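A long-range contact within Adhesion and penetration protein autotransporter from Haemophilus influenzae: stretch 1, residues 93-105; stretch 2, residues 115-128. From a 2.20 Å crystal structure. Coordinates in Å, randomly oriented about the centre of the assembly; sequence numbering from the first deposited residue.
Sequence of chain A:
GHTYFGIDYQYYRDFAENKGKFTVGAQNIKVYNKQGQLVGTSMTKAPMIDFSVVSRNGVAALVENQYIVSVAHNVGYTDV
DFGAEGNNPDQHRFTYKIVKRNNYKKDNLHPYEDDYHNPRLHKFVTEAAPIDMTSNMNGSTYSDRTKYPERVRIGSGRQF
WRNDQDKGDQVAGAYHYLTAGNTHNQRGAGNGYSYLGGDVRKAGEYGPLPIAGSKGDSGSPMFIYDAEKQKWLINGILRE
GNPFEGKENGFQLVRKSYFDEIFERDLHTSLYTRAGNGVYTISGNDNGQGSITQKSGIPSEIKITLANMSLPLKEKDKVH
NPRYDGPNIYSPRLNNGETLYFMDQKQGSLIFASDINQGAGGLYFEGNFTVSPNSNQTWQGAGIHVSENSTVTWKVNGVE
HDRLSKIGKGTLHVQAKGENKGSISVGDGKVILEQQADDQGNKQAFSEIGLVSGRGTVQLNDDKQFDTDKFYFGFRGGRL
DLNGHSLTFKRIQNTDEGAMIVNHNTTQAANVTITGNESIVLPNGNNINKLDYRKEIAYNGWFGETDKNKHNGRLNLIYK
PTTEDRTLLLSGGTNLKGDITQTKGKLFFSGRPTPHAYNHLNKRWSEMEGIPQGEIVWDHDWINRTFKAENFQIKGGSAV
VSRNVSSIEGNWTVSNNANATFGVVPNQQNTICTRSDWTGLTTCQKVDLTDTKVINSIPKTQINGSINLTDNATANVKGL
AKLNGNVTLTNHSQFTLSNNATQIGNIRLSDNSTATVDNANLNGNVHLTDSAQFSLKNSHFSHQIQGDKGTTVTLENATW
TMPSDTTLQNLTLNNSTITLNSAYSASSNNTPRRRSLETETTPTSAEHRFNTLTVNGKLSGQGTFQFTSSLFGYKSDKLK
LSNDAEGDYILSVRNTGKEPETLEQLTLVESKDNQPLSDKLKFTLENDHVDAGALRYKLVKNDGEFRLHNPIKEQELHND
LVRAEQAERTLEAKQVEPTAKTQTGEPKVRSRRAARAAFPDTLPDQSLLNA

Stretch 1, residues 93-105: RFTYKIVKRNNYK
Stretch 2 115-128: DYHNPRLHKFVTEA

The two stretches run antiparallel, burying 1038 Å² between them, with Asn103 beside His117, Arg101 beside Pro119, Lys100 beside Arg120 and Ile98 beside Leu121. The register slips by one residue between the last two pairs, a beta bulge.

Along stretch 2, Asp115 points away and makes no contact. Tyr116 (phi/psi -170/130, chi1 t) is extended, and its O accepts from Tyr104 N at 2.9 Å; the CB atoms of Tyr104 and Tyr116 lie 4.1 Å apart. His117 (-146/157, chi1 p) points toward stretch 1, and its ND1 donates to Asn103 OD1 at 2.9 Å. Asn103 starts away from stretch 2, but chi1 m brings its amide back to the imidazole edge, where a planar N-H donor suits a carbonyl acceptor.

Asn118 (-124/73) pairs through its backbone: Asn118 N donates to Asn102 O at 3.2 Å, while Asn102 ND2 returns a bond to Asn118 O at 2.9 Å. Asn102 suits its place twice over, since asparagine tolerates the left-handed 50/57 backbone and, with chi1 m, its amide donates as a backbone N-H would. Pro119 (-57/142) has no N-H to offer Arg101 O; its CB instead packs on Ile98 CG1 at 3.9 Å.

Arg120 (-100/136, chi1 to chi3 all t) makes two backbone hydrogen bonds: Arg120 N to Lys100 O at 2.7 Å, and Val99 N to Arg120 O at 2.8 Å, both nearly straight. These bonds bracket the bulge, with Val99 at -111/-13. The Arg120 and Lys100 side chains share one face and their ends lead away, so that the charged groups need not be buried in this contact. On the other face, Leu121 (-98/160, chi1 m, chi2 t) sets CD2 4.0 Å from Ile98 CG1 and CD1 4.0 Å from Tyr96 CB, a small apolar cluster.

His122 (-81/-16, chi1 p) donates weakly from N to Lys97 O at 2.8 Å. Its flat ring receives Lys97 CG over one face, 4.2 Å from the centroid, and meets the Phe94 ring rim to rim, planes at 7°.

Beyond Lys123 (-134/152) and Phe124 (-63/134), Val125 (-83/128, chi1 t) places CG2 over the Tyr96 ring, 3.7 Å from its centroid, a CH-pi contact. Thr126 N (-103/-22) gives Tyr96 OH a weak bond at 3.3 Å. Glu127 (-74/-20, chi1 m, chi2 p) accepts from Tyr96 OH through OE1 at a very short 2.5 Å, near the ring plane; Tyr96 chi1 m and chi2 -83° bring the hydroxyl there. One water accepts from Phe94 N at 2.8 Å and donates weakly to Glu127 OE2 at 2.9 Å.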

ATOM      1  N   ARG A  93     -31.917  -8.536 -47.503  1.00 23.77           N
ATOM      2  CA  ARG A  93     -32.721  -9.737 -47.679  1.00 21.14           C
ATOM      3  C   ARG A  93     -32.665 -10.194 -49.142  1.00 18.55           C
ATOM      4  O   ARG A  93     -32.678  -9.379 -50.068  1.00 16.89           O
ATOM      5  CB  ARG A  93     -34.157  -9.521 -47.208  1.00 23.45           C
ATOM      6  CG  ARG A  93     -34.815 -10.801 -46.725  1.00 23.27           C
ATOM      7  CD  ARG A  93     -36.281 -10.594 -46.371  1.00 32.12           C
ATOM      8  NE  ARG A  93     -36.465 -10.053 -45.028  1.00 30.79           N
ATOM      9  CZ  ARG A  93     -37.050  -8.889 -44.772  1.00 28.96           C
ATOM     10  NH1 ARG A  93     -37.517  -8.138 -45.767  1.00 36.93           N
ATOM     11  NH2 ARG A  93     -37.176  -8.479 -43.521  1.00 19.30           N
ATOM     12  N   PHE A  94     -32.577 -11.500 -49.341  1.00 13.32           N
ATOM     13  CA  PHE A  94     -32.376 -12.047 -50.672  1.00 15.35           C
ATOM     14  C   PHE A  94     -33.623 -12.776 -51.159  1.00 15.16           C
ATOM     15  O   PHE A  94     -34.252 -13.520 -50.408  1.00 14.78           O
ATOM     16  CB  PHE A  94     -31.168 -12.979 -50.667  1.00 13.97           C
ATOM     17  CG  PHE A  94     -30.751 -13.442 -52.030  1.00 15.62           C
ATOM     18  CD1 PHE A  94     -30.030 -12.609 -52.871  1.00 19.51           C
ATOM     19  CD2 PHE A  94     -31.065 -14.718 -52.464  1.00 12.97           C
ATOM     20  CE1 PHE A  94     -29.645 -13.038 -54.131  1.00 16.14           C
ATOM     21  CE2 PHE A  94     -30.682 -15.153 -53.711  1.00 16.74           C
ATOM     22  CZ  PHE A  94     -29.968 -14.311 -54.551  1.00 16.49           C
ATOM     23  N   THR A  95     -33.978 -12.554 -52.419  1.00 16.37           N
ATOM     24  CA  THR A  95     -35.136 -13.204 -53.006  1.00 14.00           C
ATOM     25  C   THR A  95     -34.727 -14.511 -53.674  1.00 16.84           C
ATOM     26  O   THR A  95     -34.082 -14.504 -54.725  1.00 19.03           O
ATOM     27  CB  THR A  95     -35.837 -12.276 -54.023  1.00 20.90           C
ATOM     28  OG1 THR A  95     -36.190 -11.039 -53.380  1.00 20.55           O
ATOM     29  CG2 THR A  95     -37.100 -12.926 -54.568  1.00 16.27           C
ATOM     30  N   TYR A  96     -35.071 -15.633 -53.047  1.00 14.57           N
ATOM     31  CA  TYR A  96     -34.797 -16.939 -53.628  1.00 13.20           C
ATOM     32  C   TYR A  96     -35.936 -17.331 -54.558  1.00 16.44           C
ATOM     33  O   TYR A  96     -37.086 -17.370 -54.135  1.00 16.86           O
ATOM     34  CB  TYR A  96     -34.622 -17.993 -52.528  1.00 13.18           C
ATOM     35  CG  TYR A  96     -33.400 -17.748 -51.672  1.00 14.47           C
ATOM     36  CD1 TYR A  96     -32.141 -18.167 -52.088  1.00 12.29           C
ATOM     37  CD2 TYR A  96     -33.504 -17.088 -50.457  1.00  9.85           C
ATOM     38  CE1 TYR A  96     -31.018 -17.924 -51.316  1.00 11.58           C
ATOM     39  CE2 TYR A  96     -32.401 -16.850 -49.679  1.00 13.43           C
ATOM     40  CZ  TYR A  96     -31.156 -17.265 -50.116  1.00 13.60           C
ATOM     41  OH  TYR A  96     -30.060 -17.018 -49.339  1.00 13.09           O
ATOM     42  N   LYS A  97     -35.619 -17.626 -55.818  1.00 15.97           N
ATOM     43  CA  LYS A  97     -36.642 -17.924 -56.825  1.00 17.89           C
ATOM     44  C   LYS A  97     -36.918 -19.409 -57.010  1.00 16.56           C
ATOM     45  O   LYS A  97     -35.999 -20.213 -57.102  1.00 18.74           O
ATOM     46  CB  LYS A  97     -36.246 -17.345 -58.186  1.00 17.62           C
ATOM     47  CG  LYS A  97     -36.041 -15.845 -58.208  1.00 20.79           C
ATOM     48  CD  LYS A  97     -35.406 -15.398 -59.524  1.00 24.90           C
ATOM     49  CE  LYS A  97     -35.055 -13.915 -59.496  1.00 36.16           C
ATOM     50  NZ  LYS A  97     -34.434 -13.466 -60.774  1.00 45.61           N
ATOM     51  N   ILE A  98     -38.195 -19.759 -57.095  1.00 18.21           N
ATOM     52  CA  ILE A  98     -38.609 -21.111 -57.438  1.00 18.40           C
ATOM     53  C   ILE A  98     -38.339 -21.377 -58.923  1.00 21.47           C
ATOM     54  O   ILE A  98     -38.792 -20.621 -59.784  1.00 19.04           O
ATOM     55  CB  ILE A  98     -40.117 -21.312 -57.142  1.00 20.09           C
ATOM     56  CG1 ILE A  98     -40.365 -21.352 -55.627  1.00 20.68           C
ATOM     57  CG2 ILE A  98     -40.647 -22.574 -57.818  1.00 16.89           C
ATOM     58  CD1 ILE A  98     -41.830 -21.218 -55.231  1.00 21.02           C
ATOM     59  N   VAL A  99     -37.601 -22.445 -59.218  1.00 19.13           N
ATOM     60  CA  VAL A  99     -37.272 -22.796 -60.595  1.00 19.01           C
ATOM     61  C   VAL A  99     -37.997 -24.068 -61.008  1.00 20.92           C
ATOM     62  O   VAL A  99     -38.051 -24.410 -62.184  1.00 22.21           O
ATOM     63  CB  VAL A  99     -35.752 -22.990 -60.785  1.00 17.76           C
ATOM     64  CG1 VAL A  99     -35.011 -21.724 -60.381  1.00 19.34           C
ATOM     65  CG2 VAL A  99     -35.250 -24.179 -59.977  1.00 16.35           C
ATOM     66  N   LYS A 100     -38.551 -24.767 -60.029  1.00 21.36           N
ATOM     67  CA  LYS A 100     -39.290 -25.993 -60.280  1.00 17.82           C
ATOM     68  C   LYS A 100     -40.162 -26.268 -59.062  1.00 21.24           C
ATOM     69  O   LYS A 100     -39.656 -26.336 -57.941  1.00 20.17           O
ATOM     70  CB  LYS A 100     -38.317 -27.141 -60.522  1.00 17.53           C
ATOM     71  CG  LYS A 100     -38.971 -28.467 -60.821  1.00 19.25           C
ATOM     72  CD  LYS A 100     -39.750 -28.403 -62.118  1.00 23.64           C
ATOM     73  CE  LYS A 100     -40.134 -29.794 -62.575  1.00 25.94           C
ATOM     74  NZ  LYS A 100     -41.175 -29.767 -63.631  1.00 29.23           N
ATOM     75  N   ARG A 101     -41.470 -26.414 -59.283  1.00 22.99           N
ATOM     76  CA  ARG A 101     -42.438 -26.550 -58.191  1.00 22.54           C
ATOM     77  C   ARG A 101     -42.481 -27.955 -57.607  1.00 22.30           C
ATOM     78  O   ARG A 101     -42.738 -28.131 -56.418  1.00 24.73           O
ATOM     79  CB  ARG A 101     -43.842 -26.157 -58.658  1.00 23.53           C
ATOM     80  CG  ARG A 101     -43.910 -24.788 -59.302  1.00 23.26           C
ATOM     81  CD  ARG A 101     -45.283 -24.163 -59.144  1.00 27.57           C
ATOM     82  NE  ARG A 101     -45.143 -22.727 -58.950  1.00 31.42           N
ATOM     83  CZ  ARG A 101     -45.514 -22.071 -57.855  1.00 30.99           C
ATOM     84  NH1 ARG A 101     -46.091 -22.701 -56.842  1.00 27.67           N
ATOM     85  NH2 ARG A 101     -45.330 -20.769 -57.789  1.00 30.74           N
ATOM     86  N   ASN A 102     -42.231 -28.947 -58.451  1.00 22.92           N
ATOM     87  CA  ASN A 102     -42.342 -30.344 -58.057  1.00 21.05           C
ATOM     88  C   ASN A 102     -43.676 -30.632 -57.378  1.00 24.66           C
ATOM     89  O   ASN A 102     -43.722 -31.102 -56.244  1.00 22.75           O
ATOM     90  CB  ASN A 102     -41.171 -30.759 -57.165  1.00 24.79           C
ATOM     91  CG  ASN A 102     -39.831 -30.705 -57.896  1.00 26.80           C
ATOM     92  OD1 ASN A 102     -39.688 -31.249 -58.988  1.00 19.48           O
ATOM     93  ND2 ASN A 102     -38.851 -30.048 -57.292  1.00 22.12           N
ATOM     94  N   ASN A 103     -44.759 -30.341 -58.090  1.00 26.11           N
ATOM     95  CA  ASN A 103     -46.094 -30.707 -57.642  1.00 25.20           C
ATOM     96  C   ASN A 103     -46.249 -32.224 -57.645  1.00 25.42           C
ATOM     97  O   ASN A 103     -46.022 -32.885 -58.655  1.00 32.76           O
ATOM     98  CB  ASN A 103     -47.168 -30.049 -58.516  1.00 23.98           C
ATOM     99  CG  ASN A 103     -47.190 -28.532 -58.378  1.00 22.40           C
ATOM    100  OD1 ASN A 103     -46.935 -27.991 -57.304  1.00 22.14           O
ATOM    101  ND2 ASN A 103     -47.499 -27.842 -59.468  1.00 28.62           N
ATOM    102  N   TYR A 104     -46.615 -32.766 -56.492  1.00 22.81           N
ATOM    103  CA  TYR A 104     -46.829 -34.197 -56.312  1.00 29.44           C
ATOM    104  C   TYR A 104     -47.821 -34.773 -57.323  1.00 29.75           C
ATOM    105  O   TYR A 104     -48.853 -34.169 -57.600  1.00 28.03           O
ATOM    106  CB  TYR A 104     -47.374 -34.416 -54.910  1.00 24.27           C
ATOM    107  CG  TYR A 104     -47.266 -35.815 -54.383  1.00 27.67           C
ATOM    108  CD1 TYR A 104     -46.124 -36.236 -53.718  1.00 21.67           C
ATOM    109  CD2 TYR A 104     -48.326 -36.704 -54.505  1.00 27.44           C
ATOM    110  CE1 TYR A 104     -46.033 -37.511 -53.206  1.00 28.30           C
ATOM    111  CE2 TYR A 104     -48.244 -37.982 -53.998  1.00 25.81           C
ATOM    112  CZ  TYR A 104     -47.098 -38.380 -53.348  1.00 30.63           C
ATOM    113  OH  TYR A 104     -47.009 -39.655 -52.836  1.00 34.07           O
ATOM    114  N   LYS A 105     -47.499 -35.940 -57.870  1.00 30.43           N
ATOM    115  CA  LYS A 105     -48.431 -36.676 -58.716  1.00 34.50           C
ATOM    116  C   LYS A 105     -48.806 -37.972 -58.016  1.00 35.41           C
ATOM    117  O   LYS A 105     -47.950 -38.818 -57.760  1.00 34.83           O
ATOM    118  CB  LYS A 105     -47.814 -36.998 -60.081  1.00 34.72           C
ATOM    119  CG  LYS A 105     -48.751 -37.762 -61.029  1.00 35.29           C
ATOM    120  CD  LYS A 105     -47.975 -38.494 -62.126  1.00 43.59           C
ATOM    121  CE  LYS A 105     -48.894 -39.174 -63.149  1.00 51.68           C
ATOM    122  NZ  LYS A 105     -49.369 -38.249 -64.229  1.00 52.12           N
ATOM    123  N   ASP A 115     -52.063 -32.473 -53.031  1.00 26.63           N
ATOM    124  CA  ASP A 115     -51.926 -31.086 -52.587  1.00 27.54           C
ATOM    125  C   ASP A 115     -50.626 -30.985 -51.787  1.00 28.90           C
ATOM    126  O   ASP A 115     -50.630 -30.905 -50.553  1.00 25.61           O
ATOM    127  CB  ASP A 115     -53.130 -30.653 -51.746  1.00 28.48           C
ATOM    128  CG  ASP A 115     -53.258 -29.139 -51.626  1.00 29.54           C
ATOM    129  OD1 ASP A 115     -52.452 -28.400 -52.237  1.00 27.55           O
ATOM    130  OD2 ASP A 115     -54.180 -28.688 -50.915  1.00 29.98           O
ATOM    131  N   TYR A 116     -49.510 -31.010 -52.508  1.00 25.06           N
ATOM    132  CA  TYR A 116     -48.198 -31.106 -51.890  1.00 24.19           C
ATOM    133  C   TYR A 116     -47.147 -30.852 -52.949  1.00 22.05           C
ATOM    134  O   TYR A 116     -47.198 -31.448 -54.022  1.00 22.12           O
ATOM    135  CB  TYR A 116     -48.016 -32.511 -51.314  1.00 23.18           C
ATOM    136  CG  TYR A 116     -46.762 -32.709 -50.492  1.00 20.83           C
ATOM    137  CD1 TYR A 116     -46.839 -32.905 -49.124  1.00 21.57           C
ATOM    138  CD2 TYR A 116     -45.501 -32.708 -51.085  1.00 23.28           C
ATOM    139  CE1 TYR A 116     -45.702 -33.097 -48.362  1.00 25.18           C
ATOM    140  CE2 TYR A 116     -44.352 -32.900 -50.330  1.00 22.02           C
ATOM    141  CZ  TYR A 116     -44.463 -33.091 -48.968  1.00 22.89           C
ATOM    142  OH  TYR A 116     -43.343 -33.281 -48.197  1.00 21.68           O
ATOM    143  N   HIS A 117     -46.200 -29.964 -52.668  1.00 22.03           N
ATOM    144  CA  HIS A 117     -45.075 -29.775 -53.585  1.00 21.66           C
ATOM    145  C   HIS A 117     -43.744 -29.442 -52.888  1.00 22.53           C
ATOM    146  O   HIS A 117     -43.725 -28.949 -51.758  1.00 23.08           O
ATOM    147  CB  HIS A 117     -45.405 -28.767 -54.703  1.00 19.33           C
ATOM    148  CG  HIS A 117     -45.523 -27.345 -54.244  1.00 18.67           C
ATOM    149  ND1 HIS A 117     -46.072 -26.357 -55.033  1.00 20.13           N
ATOM    150  CD2 HIS A 117     -45.173 -26.745 -53.081  1.00 21.04           C
ATOM    151  CE1 HIS A 117     -46.051 -25.207 -54.380  1.00 17.77           C
ATOM    152  NE2 HIS A 117     -45.510 -25.414 -53.192  1.00 18.24           N
ATOM    153  N   ASN A 118     -42.640 -29.728 -53.579  1.00 21.78           N
ATOM    154  CA  ASN A 118     -41.287 -29.529 -53.057  1.00 19.73           C
ATOM    155  C   ASN A 118     -40.450 -28.631 -53.967  1.00 22.77           C
ATOM    156  O   ASN A 118     -39.557 -29.112 -54.663  1.00 19.25           O
ATOM    157  CB  ASN A 118     -40.578 -30.872 -52.916  1.00 19.04           C
ATOM    158  CG  ASN A 118     -40.604 -31.403 -51.502  1.00 24.23           C
ATOM    159  OD1 ASN A 118     -40.216 -30.709 -50.563  1.00 34.14           O
ATOM    160  ND2 ASN A 118     -41.042 -32.644 -51.343  1.00 22.81           N
ATOM    161  N   PRO A 119     -40.739 -27.322 -53.967  1.00 19.60           N
ATOM    162  CA  PRO A 119     -40.076 -26.372 -54.865  1.00 16.29           C
ATOM    163  C   PRO A 119     -38.558 -26.358 -54.724  1.00 20.83           C
ATOM    164  O   PRO A 119     -38.019 -26.475 -53.620  1.00 20.29           O
ATOM    165  CB  PRO A 119     -40.651 -25.021 -54.435  1.00 16.41           C
ATOM    166  CG  PRO A 119     -41.965 -25.345 -53.823  1.00 20.66           C
ATOM    167  CD  PRO A 119     -41.778 -26.679 -53.149  1.00 18.80           C
ATOM    168  N   ARG A 120     -37.883 -26.221 -55.863  1.00 20.90           N
ATOM    169  CA  ARG A 120     -36.439 -26.045 -55.922  1.00 19.36           C
ATOM    170  C   ARG A 120     -36.164 -24.555 -56.133  1.00 18.94           C
ATOM    171  O   ARG A 120     -36.835 -23.906 -56.937  1.00 19.68           O
ATOM    172  CB  ARG A 120     -35.871 -26.869 -57.084  1.00 22.10           C
ATOM    173  CG  ARG A 120     -34.360 -26.849 -57.238  1.00 20.44           C
ATOM    174  CD  ARG A 120     -33.940 -27.515 -58.544  1.00 21.38           C
ATOM    175  NE  ARG A 120     -32.521 -27.859 -58.552  1.00 24.90           N
ATOM    176  CZ  ARG A 120     -31.784 -27.995 -59.653  1.00 26.01           C
ATOM    177  NH1 ARG A 120     -32.326 -27.815 -60.851  1.00 20.90           N
ATOM    178  NH2 ARG A 120     -30.498 -28.305 -59.556  1.00 21.48           N
ATOM    179  N   LEU A 121     -35.199 -24.018 -55.391  1.00 18.49           N
ATOM    180  CA  LEU A 121     -34.840 -22.602 -55.460  1.00 15.50           C
ATOM    181  C   LEU A 121     -33.629 -22.410 -56.365  1.00 16.55           C
ATOM    182  O   LEU A 121     -32.894 -23.350 -56.620  1.00 16.42           O
ATOM    183  CB  LEU A 121     -34.531 -22.079 -54.060  1.00 14.14           C
ATOM    184  CG  LEU A 121     -35.658 -22.307 -53.053  1.00 16.14           C
ATOM    185  CD1 LEU A 121     -35.251 -21.829 -51.662  1.00 14.79           C
ATOM    186  CD2 LEU A 121     -36.920 -21.611 -53.519  1.00 13.35           C
ATOM    187  N   HIS A 122     -33.418 -21.193 -56.850  1.00 15.80           N
ATOM    188  CA  HIS A 122     -32.348 -20.964 -57.810  1.00 17.76           C
ATOM    189  C   HIS A 122     -30.974 -20.807 -57.154  1.00 18.32           C
ATOM    190  O   HIS A 122     -29.954 -20.923 -57.830  1.00 17.85           O
ATOM    191  CB  HIS A 122     -32.675 -19.800 -58.764  1.00 14.97           C
ATOM    192  CG  HIS A 122     -32.374 -18.439 -58.213  1.00 16.85           C
ATOM    193  ND1 HIS A 122     -32.899 -17.978 -57.024  1.00 13.61           N
ATOM    194  CD2 HIS A 122     -31.629 -17.422 -58.714  1.00 16.66           C
ATOM    195  CE1 HIS A 122     -32.476 -16.747 -56.806  1.00 14.88           C
ATOM    196  NE2 HIS A 122     -31.701 -16.387 -57.815  1.00 15.27           N
ATOM    197  N   LYS A 123     -30.953 -20.576 -55.841  1.00 17.81           N
ATOM    198  CA  LYS A 123     -29.698 -20.445 -55.100  1.00 14.31           C
ATOM    199  C   LYS A 123     -29.708 -21.252 -53.806  1.00 15.24           C
ATOM    200  O   LYS A 123     -30.770 -21.470 -53.224  1.00 17.28           O
ATOM    201  CB  LYS A 123     -29.437 -18.984 -54.754  1.00 16.84           C
ATOM    202  CG  LYS A 123     -29.115 -18.094 -55.941  1.00 18.12           C
ATOM    203  CD  LYS A 123     -27.715 -18.329 -56.468  1.00 14.26           C
ATOM    204  CE  LYS A 123     -27.404 -17.350 -57.594  1.00 16.03           C
ATOM    205  NZ  LYS A 123     -25.992 -17.463 -58.072  1.00 18.10           N
ATOM    206  N   PHE A 124     -28.531 -21.687 -53.352  1.00 14.69           N
ATOM    207  CA  PHE A 124     -28.400 -22.271 -52.014  1.00 16.02           C
ATOM    208  C   PHE A 124     -28.764 -21.200 -50.994  1.00 15.39           C
ATOM    209  O   PHE A 124     -28.304 -20.065 -51.104  1.00 14.14           O
ATOM    210  CB  PHE A 124     -26.972 -22.734 -51.725  1.00 13.14           C
ATOM    211  CG  PHE A 124     -26.545 -23.954 -52.492  1.00 18.68           C
ATOM    212  CD1 PHE A 124     -27.446 -24.667 -53.259  1.00 17.18           C
ATOM    213  CD2 PHE A 124     -25.230 -24.405 -52.414  1.00 14.99           C
ATOM    214  CE1 PHE A 124     -27.036 -25.798 -53.956  1.00 19.57           C
ATOM    215  CE2 PHE A 124     -24.820 -25.539 -53.103  1.00 16.62           C
ATOM    216  CZ  PHE A 124     -25.721 -26.235 -53.875  1.00 15.18           C
ATOM    217  N   VAL A 125     -29.579 -21.553 -50.001  1.00 15.66           N
ATOM    218  CA  VAL A 125     -29.956 -20.597 -48.963  1.00 12.87           C
ATOM    219  C   VAL A 125     -28.877 -20.515 -47.891  1.00 12.79           C
ATOM    220  O   VAL A 125     -28.470 -21.531 -47.339  1.00 13.37           O
ATOM    221  CB  VAL A 125     -31.312 -20.959 -48.311  1.00 14.62           C
ATOM    222  CG1 VAL A 125     -31.592 -20.039 -47.111  1.00 12.44           C
ATOM    223  CG2 VAL A 125     -32.441 -20.898 -49.342  1.00 11.95           C
ATOM    224  N   THR A 126     -28.422 -19.303 -47.594  1.00 12.59           N
ATOM    225  CA  THR A 126     -27.302 -19.109 -46.676  1.00 11.02           C
ATOM    226  C   THR A 126     -27.730 -18.653 -45.276  1.00 16.36           C
ATOM    227  O   THR A 126     -26.988 -18.821 -44.312  1.00 17.65           O
ATOM    228  CB  THR A 126     -26.335 -18.049 -47.224  1.00 17.05           C
ATOM    229  OG1 THR A 126     -27.064 -16.843 -47.496  1.00 11.90           O
ATOM    230  CG2 THR A 126     -25.646 -18.547 -48.515  1.00 11.88           C
ATOM    231  N   GLU A 127     -28.920 -18.066 -45.166  1.00 17.25           N
ATOM    232  CA  GLU A 127     -29.336 -17.394 -43.931  1.00 16.55           C
ATOM    233  C   GLU A 127     -29.712 -18.345 -42.798  1.00 13.81           C
ATOM    234  O   GLU A 127     -29.718 -17.954 -41.634  1.00 14.75           O
ATOM    235  CB  GLU A 127     -30.500 -16.430 -44.204  1.00 16.08           C
ATOM    236  CG  GLU A 127     -30.132 -15.154 -44.969  1.00 18.06           C
ATOM    237  CD  GLU A 127     -29.970 -15.375 -46.467  1.00 20.87           C
ATOM    238  OE1 GLU A 127     -30.281 -16.488 -46.937  1.00 16.75           O
ATOM    239  OE2 GLU A 127     -29.525 -14.430 -47.171  1.00 22.47           O
ATOM    240  N   ALA A 128     -30.024 -19.589 -43.140  1.00 16.44           N
ATOM    241  CA  ALA A 128     -30.488 -20.563 -42.157  1.00 17.71           C
ATOM    242  C   ALA A 128     -30.173 -21.995 -42.583  1.00 20.20           C
ATOM    243  O   ALA A 128     -30.139 -22.309 -43.779  1.00 18.14           O
ATOM    244  CB  ALA A 128     -31.994 -20.406 -41.934  1.00 19.84           C
TER
HETATM  245  O   HOH W   1     -31.842 -12.716 -46.919  1.00 28.61           O